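Local coordinates for variant surface glycoprotein MITAT 1.1 (Trypanosoma brucei brucei, PDB 5LY9) that forms a dense coat on the parasite surface and, by being swapped for antigenically distinct variants, lets the trypanosome evade the host immune response, at residues V125-D130 and P183-T189; E2-L6 and G188-S194; T90-S94 and N254-K258; A98-K102 and A245-A249; W11-K16 and L140-C145. The contacts are given in a common frame with arbitrary orientation. Residues are numbered along the deposited sequence.

Contact 1: V125-D130 and P183-T189; sequences VTTNAD and PTTSTGT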
# COMPACT_ATOMS: atom_id res chain seq x y z
N VAL A 125 -30.83 18.17 -5.70
CA VAL A 125 -31.75 19.13 -5.16
C VAL A 125 -31.88 18.99 -3.66
O VAL A 125 -31.31 18.07 -3.03
CB VAL A 125 -33.15 19.02 -5.86
CG1 VAL A 125 -33.00 19.37 -7.31
CG2 VAL A 125 -33.83 17.66 -5.64
N THR A 126 -32.61 19.92 -3.04
CA THR A 126 -32.70 19.94 -1.61
C THR A 126 -33.86 19.08 -1.17
O THR A 126 -33.72 17.85 -0.93
CB THR A 126 -32.76 21.37 -1.07
OG1 THR A 126 -33.95 21.99 -1.62
CG2 THR A 126 -31.53 22.10 -1.45
N THR A 127 -35.05 19.69 -1.06
CA THR A 127 -36.25 19.01 -0.58
C THR A 127 -37.41 19.08 -1.61
O THR A 127 -38.45 18.46 -1.38
CB THR A 127 -36.76 19.70 0.69
OG1 THR A 127 -37.00 21.08 0.36
CG2 THR A 127 -35.74 19.59 1.89
N ASN A 128 -37.21 19.71 -2.77
CA ASN A 128 -38.23 19.84 -3.83
C ASN A 128 -37.50 19.89 -5.15
O ASN A 128 -36.26 20.06 -5.23
CB ASN A 128 -39.09 21.10 -3.69
CG ASN A 128 -38.28 22.39 -3.68
OD1 ASN A 128 -37.73 22.84 -4.67
ND2 ASN A 128 -38.29 23.03 -2.57
N ALA A 129 -38.27 19.73 -6.21
CA ALA A 129 -37.68 19.60 -7.54
C ALA A 129 -37.03 20.82 -8.07
O ALA A 129 -36.28 20.72 -9.08
CB ALA A 129 -38.67 19.07 -8.53
N ASP A 130 -37.32 22.00 -7.47
CA ASP A 130 -36.87 23.28 -8.02
C ASP A 130 -35.63 23.97 -7.46
O ASP A 130 -35.27 25.07 -7.90
CB ASP A 130 -38.04 24.30 -7.90
CG ASP A 130 -39.28 23.87 -8.63
OD1 ASP A 130 -39.21 23.01 -9.51
OD2 ASP A 130 -40.38 24.40 -8.30
N PRO A 183 -38.42 14.13 -5.36
CA PRO A 183 -39.67 14.77 -4.92
C PRO A 183 -40.78 14.76 -5.97
O PRO A 183 -40.60 14.29 -7.13
CB PRO A 183 -39.23 16.21 -4.65
CG PRO A 183 -38.15 16.46 -5.64
CD PRO A 183 -37.41 15.09 -5.75
N THR A 184 -41.94 15.32 -5.58
CA THR A 184 -43.01 15.51 -6.52
C THR A 184 -42.59 16.44 -7.66
O THR A 184 -41.64 17.22 -7.53
CB THR A 184 -44.23 16.11 -5.81
OG1 THR A 184 -43.86 17.33 -5.16
CG2 THR A 184 -44.70 15.17 -4.72
N THR A 185 -43.36 16.40 -8.75
CA THR A 185 -43.07 17.25 -9.91
C THR A 185 -43.31 18.71 -9.49
O THR A 185 -44.16 18.99 -8.65
CB THR A 185 -43.93 16.94 -11.10
OG1 THR A 185 -45.27 16.91 -10.63
CG2 THR A 185 -43.59 15.65 -11.64
N SER A 186 -42.56 19.59 -10.09
CA SER A 186 -42.83 21.02 -9.97
C SER A 186 -42.39 21.57 -11.28
O SER A 186 -43.18 21.45 -12.25
CB SER A 186 -42.18 21.58 -8.72
OG SER A 186 -42.47 22.98 -8.56
N THR A 187 -41.18 22.10 -11.40
CA THR A 187 -40.60 22.61 -12.66
C THR A 187 -39.26 21.92 -12.99
O THR A 187 -39.06 21.45 -14.10
CB THR A 187 -40.43 24.14 -12.61
OG1 THR A 187 -41.73 24.67 -12.43
CG2 THR A 187 -39.82 24.67 -13.90
N GLY A 188 -38.36 21.86 -12.02
CA GLY A 188 -37.05 21.18 -12.24
C GLY A 188 -37.19 19.69 -12.48
O GLY A 188 -38.11 19.04 -11.96
N THR A 189 -36.33 19.14 -13.30
CA THR A 189 -36.37 17.71 -13.59
C THR A 189 -34.93 17.22 -13.74
O THR A 189 -34.04 18.01 -13.91
CB THR A 189 -37.06 17.39 -14.93
OG1 THR A 189 -36.29 17.95 -16.02
CG2 THR A 189 -38.44 17.90 -14.98
O HOH W 1 -40.98 19.15 -5.82
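Pro-183 lays its ring against the backbone that leads into Ala-129. Pro-183 CG lies 3.3 Å from Ala-129 N and 3.9 Å from Ala-129 CB. The ring also reaches back to Val-125, with Pro-183 CD 4.4 Å from Val-125 CG2. Ala-129 CB points into the 183-189 loop and sits 3.6 Å from Thr-184 O. Water 1 joins the same two residues. It accepts from Ala-129 N at 2.8 Å and donates to Thr-184 O at 2.7 Å. Neither segment has regular secondary structure. Both are loops at one end of the elongated A-type VSG molecule, about 41 Å (centre to centre) from the centre of the chain, and the second subunit does not touch them. Within 125-130, Asn-128 OD1 accepts from Asp-130 N at 3.0 Å, which makes an Asx turn; OD1 also bonds Thr-131. Asp-130 then turns its carboxylate to the other loop. Asp-130 OD1 accepts from Thr-187 N and from Gly-188 N, both at 2.9 Å. Asp-130 OD2 takes the Ser-186 OG hydrogen bond at 2.5 Å. One carboxylate thus holds three consecutive residues. Gly-188 CA makes a CA-H...O contact of 3.3 Å with Ala-129 O. A CB on Gly-188 would clash with that oxygen.

Contact 2: E2-L6 and G188-S194; sequences ERTGL and GTCKLLS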
# COMPACT_ATOMS: atom_id res chain seq x y z
N GLU A 2 -41.20 10.21 -10.96
CA GLU A 2 -40.27 9.96 -12.07
C GLU A 2 -39.57 11.23 -12.49
O GLU A 2 -40.19 12.32 -12.52
CB GLU A 2 -41.07 9.44 -13.29
CG GLU A 2 -40.21 8.91 -14.44
CD GLU A 2 -40.86 8.91 -15.83
OE1 GLU A 2 -42.06 9.32 -15.93
OE2 GLU A 2 -40.16 8.52 -16.81
N ARG A 3 -38.30 11.11 -12.74
CA ARG A 3 -37.48 12.14 -13.32
C ARG A 3 -37.37 13.54 -12.62
O ARG A 3 -36.91 14.48 -13.28
CB ARG A 3 -37.69 12.27 -14.84
CG ARG A 3 -38.99 12.81 -15.42
CD ARG A 3 -39.41 14.21 -14.98
NE ARG A 3 -40.65 14.61 -15.71
CZ ARG A 3 -41.87 14.25 -15.36
NH1 ARG A 3 -42.11 13.54 -14.26
NH2 ARG A 3 -42.91 14.65 -16.12
N THR A 4 -37.61 13.60 -11.33
CA THR A 4 -37.15 14.77 -10.53
C THR A 4 -35.78 14.49 -9.96
O THR A 4 -35.28 13.32 -9.99
CB THR A 4 -38.16 15.15 -9.48
OG1 THR A 4 -38.41 14.02 -8.62
CG2 THR A 4 -39.47 15.63 -10.19
N GLY A 5 -35.10 15.53 -9.50
CA GLY A 5 -33.82 15.37 -8.93
C GLY A 5 -33.73 14.54 -7.67
O GLY A 5 -34.68 14.23 -7.01
N LEU A 6 -32.51 14.23 -7.33
CA LEU A 6 -32.24 13.46 -6.14
C LEU A 6 -32.23 14.38 -4.87
O LEU A 6 -31.50 15.40 -4.83
CB LEU A 6 -30.89 12.82 -6.33
CG LEU A 6 -30.52 11.66 -5.48
CD1 LEU A 6 -31.52 10.51 -5.71
CD2 LEU A 6 -29.07 11.22 -5.80
N GLY A 188 -38.36 21.86 -12.02
CA GLY A 188 -37.05 21.18 -12.24
C GLY A 188 -37.19 19.69 -12.48
O GLY A 188 -38.11 19.04 -11.96
N THR A 189 -36.33 19.14 -13.30
CA THR A 189 -36.37 17.71 -13.59
C THR A 189 -34.93 17.22 -13.74
O THR A 189 -34.04 18.01 -13.91
CB THR A 189 -37.06 17.39 -14.93
OG1 THR A 189 -36.29 17.95 -16.02
CG2 THR A 189 -38.44 17.90 -14.98
N CYS A 190 -34.71 15.92 -13.57
CA CYS A 190 -33.41 15.29 -13.85
C CYS A 190 -33.77 14.08 -14.69
O CYS A 190 -34.06 12.98 -14.14
CB CYS A 190 -32.80 14.89 -12.52
SG CYS A 190 -31.15 14.15 -12.75
N LYS A 191 -33.78 14.27 -16.02
CA LYS A 191 -34.19 13.22 -16.92
C LYS A 191 -33.24 12.03 -16.86
O LYS A 191 -33.67 10.90 -17.18
CB LYS A 191 -34.27 13.75 -18.36
CG LYS A 191 -35.45 14.65 -18.56
CD LYS A 191 -35.68 15.08 -19.98
CE LYS A 191 -34.51 15.91 -20.54
NZ LYS A 191 -34.81 16.16 -22.01
N LEU A 192 -31.97 12.28 -16.47
CA LEU A 192 -30.97 11.19 -16.43
C LEU A 192 -31.50 10.08 -15.53
O LEU A 192 -31.16 8.92 -15.72
CB LEU A 192 -29.63 11.66 -15.93
CG LEU A 192 -28.51 10.59 -16.08
CD1 LEU A 192 -28.25 10.25 -17.54
CD2 LEU A 192 -27.27 10.99 -15.35
N LEU A 193 -32.34 10.45 -14.54
CA LEU A 193 -32.80 9.46 -13.59
C LEU A 193 -33.98 8.65 -14.08
O LEU A 193 -34.55 7.84 -13.30
CB LEU A 193 -33.08 10.11 -12.22
CG LEU A 193 -31.83 10.69 -11.58
CD1 LEU A 193 -32.16 11.29 -10.24
CD2 LEU A 193 -30.71 9.69 -11.38
N SER A 194 -34.41 8.84 -15.33
CA SER A 194 -35.44 7.93 -15.90
C SER A 194 -35.02 7.50 -17.26
O SER A 194 -34.65 8.33 -18.09
CB SER A 194 -36.84 8.56 -15.97
OG SER A 194 -37.68 7.74 -16.81
O HOH W 2 -36.86 8.55 -12.20
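Arg-3 O accepts the one direct backbone hydrogen bond between the segments, 2.6 Å from Cys-190 N. Arg-3 N is satisfied by water 2 at 3.0 Å, which donates to Leu-193 O at 2.7 Å. The Glu-2 carboxylate is used at both oxygens. Glu-2 OE2 accepts from Ser-194 OG at 2.6 Å, and OE1 bonds Asn-199. Ser-194 OG is also bonded to His-196 N. The guanidinium of Arg-3 folds back, with Arg-3 NH1 2.9 Å from Glu-2 O in a hydrogen bond. Thr-4 OG1 bonds Pro-183 O, and Thr-189 OG1 bonds Glu-120 O. The 3-10 turn at 191-193 brings Leu-193 CD1 to 3.7 Å from Thr-4 O and 4.4 Å from Leu-6 CB. Cys-190 CB packs on Gly-5 CA at 3.8 Å, while its SG forms the disulfide with Cys-123. Leu-192 N bonds Tyr-201 OH of the second subunit. The N-terminal segment 2-6 has no regular structure, so its polar groups named here cannot rely on a helix or sheet; in this buried contact they find partners in the disulfide-bonded loop, water 2 and nearby loops.

Contact 3: T90-S94 and N254-K258; sequences TQIRS and NREAK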
# COMPACT_ATOMS: atom_id res chain seq x y z
N THR A 90 -3.03 -6.30 2.63
CA THR A 90 -4.33 -5.86 3.19
C THR A 90 -4.47 -4.33 3.14
O THR A 90 -5.59 -3.82 3.01
CB THR A 90 -4.57 -6.31 4.66
OG1 THR A 90 -3.67 -5.58 5.54
CG2 THR A 90 -4.41 -7.83 4.82
N GLN A 91 -3.35 -3.67 3.28
CA GLN A 91 -3.32 -2.19 3.40
C GLN A 91 -3.42 -1.55 2.02
O GLN A 91 -4.24 -0.65 1.80
CB GLN A 91 -2.17 -1.73 4.21
CG GLN A 91 -2.20 -2.21 5.65
CD GLN A 91 -0.99 -1.86 6.48
OE1 GLN A 91 0.03 -1.42 5.98
NE2 GLN A 91 -1.15 -1.99 7.78
N ILE A 92 -2.68 -2.11 1.05
CA ILE A 92 -2.84 -1.71 -0.35
C ILE A 92 -4.26 -2.03 -0.84
O ILE A 92 -4.91 -1.19 -1.55
CB ILE A 92 -1.76 -2.35 -1.23
CG1 ILE A 92 -0.40 -1.74 -0.85
CG2 ILE A 92 -2.03 -2.09 -2.70
CD1 ILE A 92 0.70 -2.43 -1.63
N ARG A 93 -4.75 -3.20 -0.51
CA ARG A 93 -6.08 -3.61 -0.93
C ARG A 93 -7.11 -2.57 -0.45
O ARG A 93 -8.00 -2.11 -1.21
CB ARG A 93 -6.45 -4.98 -0.40
CG ARG A 93 -7.78 -5.48 -0.83
CD ARG A 93 -8.27 -6.59 0.05
NE ARG A 93 -9.59 -7.03 -0.39
CZ ARG A 93 -10.29 -7.93 0.26
NH1 ARG A 93 -9.80 -8.53 1.36
NH2 ARG A 93 -11.44 -8.30 -0.22
N SER A 94 -7.04 -2.19 0.82
CA SER A 94 -8.04 -1.27 1.36
C SER A 94 -7.89 0.14 0.77
O SER A 94 -8.90 0.79 0.42
CB SER A 94 -7.96 -1.19 2.89
OG SER A 94 -8.99 -0.36 3.44
N ASN A 254 -12.54 -4.04 6.62
CA ASN A 254 -12.61 -4.93 7.79
C ASN A 254 -11.37 -5.76 7.92
O ASN A 254 -11.01 -6.13 9.08
CB ASN A 254 -13.80 -5.84 7.67
CG ASN A 254 -15.05 -5.18 8.07
OD1 ASN A 254 -15.02 -4.21 8.85
ND2 ASN A 254 -16.19 -5.69 7.56
N ARG A 255 -10.71 -6.10 6.82
CA ARG A 255 -9.51 -6.98 6.85
C ARG A 255 -8.15 -6.30 6.94
O ARG A 255 -7.11 -7.00 6.88
CB ARG A 255 -9.55 -7.99 5.68
CG ARG A 255 -10.76 -8.85 5.96
CD ARG A 255 -11.10 -9.89 4.97
NE ARG A 255 -12.33 -10.57 5.42
CZ ARG A 255 -12.81 -11.67 4.86
NH1 ARG A 255 -12.14 -12.27 3.86
NH2 ARG A 255 -13.93 -12.19 5.30
N GLU A 256 -8.14 -5.01 7.25
CA GLU A 256 -6.88 -4.27 7.32
C GLU A 256 -6.02 -4.85 8.44
O GLU A 256 -6.47 -5.02 9.61
CB GLU A 256 -7.13 -2.82 7.67
CG GLU A 256 -7.81 -2.07 6.56
CD GLU A 256 -8.38 -0.71 6.94
OE1 GLU A 256 -8.52 -0.46 8.12
OE2 GLU A 256 -8.71 0.10 6.02
N ALA A 257 -4.73 -5.06 8.12
CA ALA A 257 -3.71 -5.36 9.16
C ALA A 257 -3.49 -4.10 10.01
O ALA A 257 -3.41 -3.00 9.47
CB ALA A 257 -2.38 -5.76 8.52
N LYS A 258 -3.30 -4.29 11.30
CA LYS A 258 -3.07 -3.25 12.25
C LYS A 258 -1.79 -3.49 13.00
O LYS A 258 -1.40 -4.64 13.29
CB LYS A 258 -4.18 -3.22 13.27
CG LYS A 258 -5.66 -3.25 12.79
CD LYS A 258 -6.10 -1.95 12.23
CE LYS A 258 -7.48 -2.09 11.62
NZ LYS A 258 -7.96 -0.76 11.12
O HOH W 3 -10.55 -11.17 2.25
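Residues 90-94 form a turn of the long helix 62-114. Residues 254-258 lie where the chain leaves helix 244-254, and Arg-255 is the first residue to leave helical angles. Glu-256 and Ala-257 then run extended, and Glu-256 CA comes 5.1 Å from Thr-90 CA. Three side chains of the helix hydrogen-bond directly to this exit. Thr-90 OG1 accepts from Ala-257 N at 2.8 Å and also bonds Gly-87 O. Gln-91 NE2 donates to Ala-257 O at 3.0 Å, while its OE1 bonds Tyr-83. Ser-94 OG donates to Glu-256 OE2 at 2.6 Å. The other oxygen, Glu-256 OE1, forms salt bridges with Lys-258 NZ at 3.1 Å and with Arg-159. Water 3 joins the two arginines, 2.9 Å from Arg-93 NH1 and 2.5 Å from Arg-255 NH1. Arg-93 also makes salt bridges to Glu-248 and Glu-251. This is polar docking of a helix exit on one of the long core helices that characterise the A-type VSG domain.

Contact 4: A98-K102 and A245-A249; sequences AAYLK and AWHEA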
# COMPACT_ATOMS: atom_id res chain seq x y z
N ALA A 98 -11.01 1.60 -1.45
CA ALA A 98 -11.67 2.89 -1.09
C ALA A 98 -11.54 3.90 -2.23
O ALA A 98 -12.54 4.57 -2.58
CB ALA A 98 -11.07 3.47 0.19
N ALA A 99 -10.33 3.98 -2.83
CA ALA A 99 -10.10 4.94 -3.86
C ALA A 99 -10.92 4.61 -5.11
O ALA A 99 -11.48 5.49 -5.73
CB ALA A 99 -8.63 5.00 -4.17
N TYR A 100 -11.06 3.32 -5.44
CA TYR A 100 -11.83 2.94 -6.63
C TYR A 100 -13.31 3.30 -6.48
O TYR A 100 -13.92 3.90 -7.37
CB TYR A 100 -11.67 1.43 -6.85
CG TYR A 100 -12.35 0.89 -8.09
CD1 TYR A 100 -12.15 1.45 -9.38
CD2 TYR A 100 -13.24 -0.16 -7.98
CE1 TYR A 100 -12.75 0.93 -10.48
CE2 TYR A 100 -13.87 -0.71 -9.11
CZ TYR A 100 -13.64 -0.14 -10.37
OH TYR A 100 -14.28 -0.65 -11.47
N LEU A 101 -13.89 2.91 -5.35
CA LEU A 101 -15.28 3.26 -5.02
C LEU A 101 -15.47 4.78 -4.98
O LEU A 101 -16.44 5.31 -5.60
CB LEU A 101 -15.71 2.58 -3.72
CG LEU A 101 -17.09 2.98 -3.28
CD1 LEU A 101 -18.10 2.53 -4.28
CD2 LEU A 101 -17.37 2.35 -1.90
N LYS A 102 -14.53 5.51 -4.37
CA LYS A 102 -14.60 6.97 -4.32
C LYS A 102 -14.58 7.58 -5.70
O LYS A 102 -15.32 8.56 -6.00
CB LYS A 102 -13.46 7.49 -3.49
CG LYS A 102 -13.47 8.97 -3.39
CD LYS A 102 -12.55 9.48 -2.33
CE LYS A 102 -12.06 10.90 -2.52
NZ LYS A 102 -13.16 11.92 -2.69
N ALA A 245 -17.79 -3.28 -6.14
CA ALA A 245 -16.88 -2.28 -5.57
C ALA A 245 -17.24 -1.92 -4.13
O ALA A 245 -16.34 -1.61 -3.32
CB ALA A 245 -16.81 -1.03 -6.42
N TRP A 246 -18.54 -1.93 -3.80
CA TRP A 246 -19.02 -1.64 -2.44
C TRP A 246 -18.69 -2.77 -1.49
O TRP A 246 -18.22 -2.53 -0.41
CB TRP A 246 -20.52 -1.39 -2.44
CG TRP A 246 -20.90 -0.21 -3.27
CD1 TRP A 246 -21.12 -0.16 -4.61
CD2 TRP A 246 -21.21 1.09 -2.78
NE1 TRP A 246 -21.54 1.09 -4.98
CE2 TRP A 246 -21.62 1.87 -3.88
CE3 TRP A 246 -21.17 1.68 -1.53
CZ2 TRP A 246 -21.97 3.24 -3.73
CZ3 TRP A 246 -21.51 3.01 -1.40
CH2 TRP A 246 -21.90 3.77 -2.47
N HIS A 247 -18.90 -3.99 -1.93
CA HIS A 247 -18.49 -5.13 -1.12
C HIS A 247 -16.98 -5.11 -0.90
O HIS A 247 -16.53 -5.36 0.21
CB HIS A 247 -18.83 -6.44 -1.85
CG HIS A 247 -18.48 -7.64 -1.05
ND1 HIS A 247 -17.22 -8.14 -0.99
CD2 HIS A 247 -19.21 -8.35 -0.16
CE1 HIS A 247 -17.19 -9.17 -0.15
NE2 HIS A 247 -18.40 -9.35 0.31
N GLU A 248 -16.19 -4.78 -1.95
CA GLU A 248 -14.78 -4.82 -1.85
C GLU A 248 -14.21 -3.77 -0.88
O GLU A 248 -13.38 -4.09 -0.03
CB GLU A 248 -14.13 -4.67 -3.23
CG GLU A 248 -12.62 -4.56 -3.16
CD GLU A 248 -11.88 -5.82 -2.69
OE1 GLU A 248 -12.47 -6.90 -2.51
OE2 GLU A 248 -10.67 -5.73 -2.52
N ALA A 249 -14.70 -2.52 -0.92
CA ALA A 249 -14.26 -1.53 0.09
C ALA A 249 -14.64 -1.94 1.50
O ALA A 249 -13.86 -1.76 2.40
CB ALA A 249 -14.77 -0.16 -0.19
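Two helices pack here in the A-type VSG fold, where long helices form the core of an elongated dimer. Helix 62-114 contributes 98-102, and the short helix 244-254 contributes 245-249. They run roughly antiparallel, at 148° between their directions. The axes of the two segments come within 9.0 Å. Small residues of the short helix face the long helix here. Ala-245 and Ala-249 lie one turn apart and both point at it, leaving low ground between them and the Trp-246 ring. Leu-101 is the bump that fills it, and it is the residue most covered by the other segment. Leu-101 CD2 rests 4.0 Å from Ala-249 CB, and Leu-101 CD1 is 4.3 Å from Ala-245 CB. Ala-249 CB also meets the backbone of the long helix, 4.3 Å from Ala-98 N; the CB of Ala-98 points away. Tyr-100 packs beside Ala-245: Tyr-100 CD2 lies 4.0 Å from Ala-245 CB, while its OH bonds Asp-106 of the second subunit. No hydrogen bond crosses between the segments. Trp-246 is held from outside, with NE1 bonded to Leu-214 O and Leu-14 and Leu-17 of helix 8-21 against its side chain. Leu-101 CD1 lies over one face of the ring. This methyl makes a CH-pi contact, with Leu-101 CD1 3.7 Å from the centroid of the five-membered ring of Trp-246 and 13° off its normal.

Contact 5: W11-K16 and L140-C145; sequences WKPLCK and LDDQEC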
# COMPACT_ATOMS: atom_id res chain seq x y z
N TRP A 11 -28.37 12.16 -1.49
CA TRP A 11 -26.97 12.48 -1.86
C TRP A 11 -26.09 12.93 -0.71
O TRP A 11 -24.86 12.82 -0.78
CB TRP A 11 -26.87 13.47 -3.04
CG TRP A 11 -27.49 14.76 -2.87
CD1 TRP A 11 -28.70 15.17 -3.37
CD2 TRP A 11 -26.96 15.91 -2.19
NE1 TRP A 11 -28.92 16.47 -3.03
CE2 TRP A 11 -27.87 16.96 -2.36
CE3 TRP A 11 -25.79 16.16 -1.51
CZ2 TRP A 11 -27.68 18.17 -1.80
CZ3 TRP A 11 -25.59 17.34 -1.00
CH2 TRP A 11 -26.53 18.37 -1.13
N LYS A 12 -26.63 13.50 0.33
CA LYS A 12 -25.75 13.90 1.45
C LYS A 12 -24.99 12.73 2.08
O LYS A 12 -23.77 12.86 2.31
CB LYS A 12 -26.48 14.74 2.47
CG LYS A 12 -26.55 16.23 2.03
CD LYS A 12 -27.20 17.08 3.17
CE LYS A 12 -27.34 18.50 2.66
NZ LYS A 12 -27.91 19.39 3.70
N PRO A 13 -25.65 11.58 2.21
CA PRO A 13 -24.88 10.42 2.71
C PRO A 13 -23.74 10.01 1.76
O PRO A 13 -22.71 9.47 2.23
CB PRO A 13 -25.93 9.32 2.83
CG PRO A 13 -27.16 10.07 3.13
CD PRO A 13 -27.10 11.35 2.32
N LEU A 14 -23.90 10.19 0.45
CA LEU A 14 -22.83 9.93 -0.47
C LEU A 14 -21.69 10.92 -0.30
O LEU A 14 -20.53 10.53 -0.38
CB LEU A 14 -23.30 9.91 -1.95
CG LEU A 14 -24.24 8.71 -2.26
CD1 LEU A 14 -24.95 8.98 -3.56
CD2 LEU A 14 -23.51 7.39 -2.30
N CYS A 15 -22.02 12.20 -0.13
CA CYS A 15 -20.98 13.22 0.21
C CYS A 15 -20.20 12.87 1.50
O CYS A 15 -19.01 12.95 1.56
CB CYS A 15 -21.56 14.61 0.36
SG CYS A 15 -22.16 15.30 -1.20
N LYS A 16 -20.91 12.42 2.53
CA LYS A 16 -20.27 11.98 3.77
C LYS A 16 -19.35 10.80 3.51
O LYS A 16 -18.25 10.76 4.04
CB LYS A 16 -21.34 11.61 4.83
CG LYS A 16 -22.09 12.81 5.38
CD LYS A 16 -23.33 12.35 6.16
CE LYS A 16 -23.10 11.73 7.47
NZ LYS A 16 -24.36 11.51 8.30
N LEU A 140 -21.46 21.30 -0.61
CA LEU A 140 -22.73 21.34 -1.28
C LEU A 140 -23.73 21.56 -0.19
O LEU A 140 -23.88 20.77 0.69
CB LEU A 140 -23.05 20.00 -1.99
CG LEU A 140 -22.58 19.84 -3.39
CD1 LEU A 140 -22.94 18.40 -3.85
CD2 LEU A 140 -23.15 20.89 -4.32
N ASP A 141 -24.42 22.69 -0.30
CA ASP A 141 -25.10 23.29 0.84
C ASP A 141 -24.24 23.27 2.10
O ASP A 141 -23.16 23.87 2.18
CB ASP A 141 -26.42 22.60 1.02
CG ASP A 141 -27.44 22.95 -0.12
OD1 ASP A 141 -27.47 24.06 -0.80
OD2 ASP A 141 -28.23 22.03 -0.26
N ASP A 142 -24.69 22.60 3.11
CA ASP A 142 -23.86 22.66 4.30
C ASP A 142 -22.97 21.44 4.44
O ASP A 142 -22.41 21.27 5.48
CB ASP A 142 -24.75 22.84 5.52
CG ASP A 142 -25.79 21.77 5.67
OD1 ASP A 142 -26.16 21.10 4.66
OD2 ASP A 142 -26.30 21.62 6.84
N GLN A 143 -22.88 20.57 3.43
CA GLN A 143 -22.19 19.28 3.57
C GLN A 143 -20.87 19.32 2.78
O GLN A 143 -20.88 19.61 1.58
CB GLN A 143 -23.09 18.19 3.01
CG GLN A 143 -22.53 16.78 2.97
CD GLN A 143 -21.88 16.30 4.24
OE1 GLN A 143 -22.58 16.28 5.26
NE2 GLN A 143 -20.54 15.85 4.20
N GLU A 144 -19.76 19.01 3.45
CA GLU A 144 -18.52 18.84 2.72
C GLU A 144 -18.72 17.76 1.65
O GLU A 144 -19.26 16.66 1.91
CB GLU A 144 -17.42 18.46 3.67
CG GLU A 144 -16.09 18.33 3.07
CD GLU A 144 -15.42 19.57 2.53
OE1 GLU A 144 -15.93 20.70 2.63
OE2 GLU A 144 -14.26 19.39 2.02
N CYS A 145 -18.32 18.10 0.44
CA CYS A 145 -18.43 17.21 -0.71
C CYS A 145 -17.38 17.55 -1.77
O CYS A 145 -17.72 18.07 -2.86
CB CYS A 145 -19.84 17.31 -1.25
SG CYS A 145 -20.34 15.84 -2.19
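A disulfide ties helix 8-21 to a beta hairpin in this part of the A-type VSG domain. The hairpin joins strands 139-140 and 143-144 through a type II' turn from Leu-140 to Gln-143. The covalent link is Cys-15 SG to Cys-145 SG at 2.1 Å, with chi3 of -73°. The CA atoms of Cys-15 and Cys-145 are 4.8 Å apart. Backbone hydrogen bonds close the turn: Leu-140 N donates to Gln-143 O at 2.8 Å, and Gln-143 N donates to Leu-140 O at 2.9 Å. Asp-141 takes the positive phi that this turn needs at its second position. Apolar packing sits on the helix side of the hairpin. Trp-11 CZ3 lies 3.8 Å from Leu-140 CB, and Cys-15 SG lies 4.2 Å from Leu-140 CD1. The carbons of Gln-143 cover the helix: Gln-143 CB is 4.1 Å from Lys-12 CG, and Gln-143 CG is 3.5 Å from Cys-15 CB. Polar groups surround this patch. Trp-11 NE1 is bonded to Val-125 O. Asp-141 OD2 comes to the edge of the Trp-11 ring, 4.1 Å from Trp-11 CH2, while its OD1 bonds Thr-134 N. Gln-143 NE2 bonds Glu-144 O at 2.7 Å. The charged interaction lies at the turn. Lys-12 stretches out its side chain, and Lys-12 NZ forms a salt bridge of 2.6 Å with Asp-142 OD1.

Overall arrangement
Contacts 1 and 2 form one cluster at the end of the elongated molecule where the N-terminus lies. Their centres are 8 Å apart, they share Gly-188 and Thr-189, and Pro-183 O lies 2.7 Å from Thr-4 OG1. Contact 5 follows at 18 Å from contact 1, centre to centre, and Val-125 O lies 2.9 Å from Trp-11 NE1. Contact 4 is 18 Å from contact 5, centre to centre, with Trp-246 CH2 4.0 Å from Leu-14 CD2. Contact 3 is 13 Å from contact 4, centre to centre, on the same long helix, linked by the Arg-93 NE to Glu-248 OE2 salt bridge of 2.7 Å. Contacts 2, 3 and 4 touch the second subunit. The Gln-91 side chain is about 14 Å from a glycan NAG.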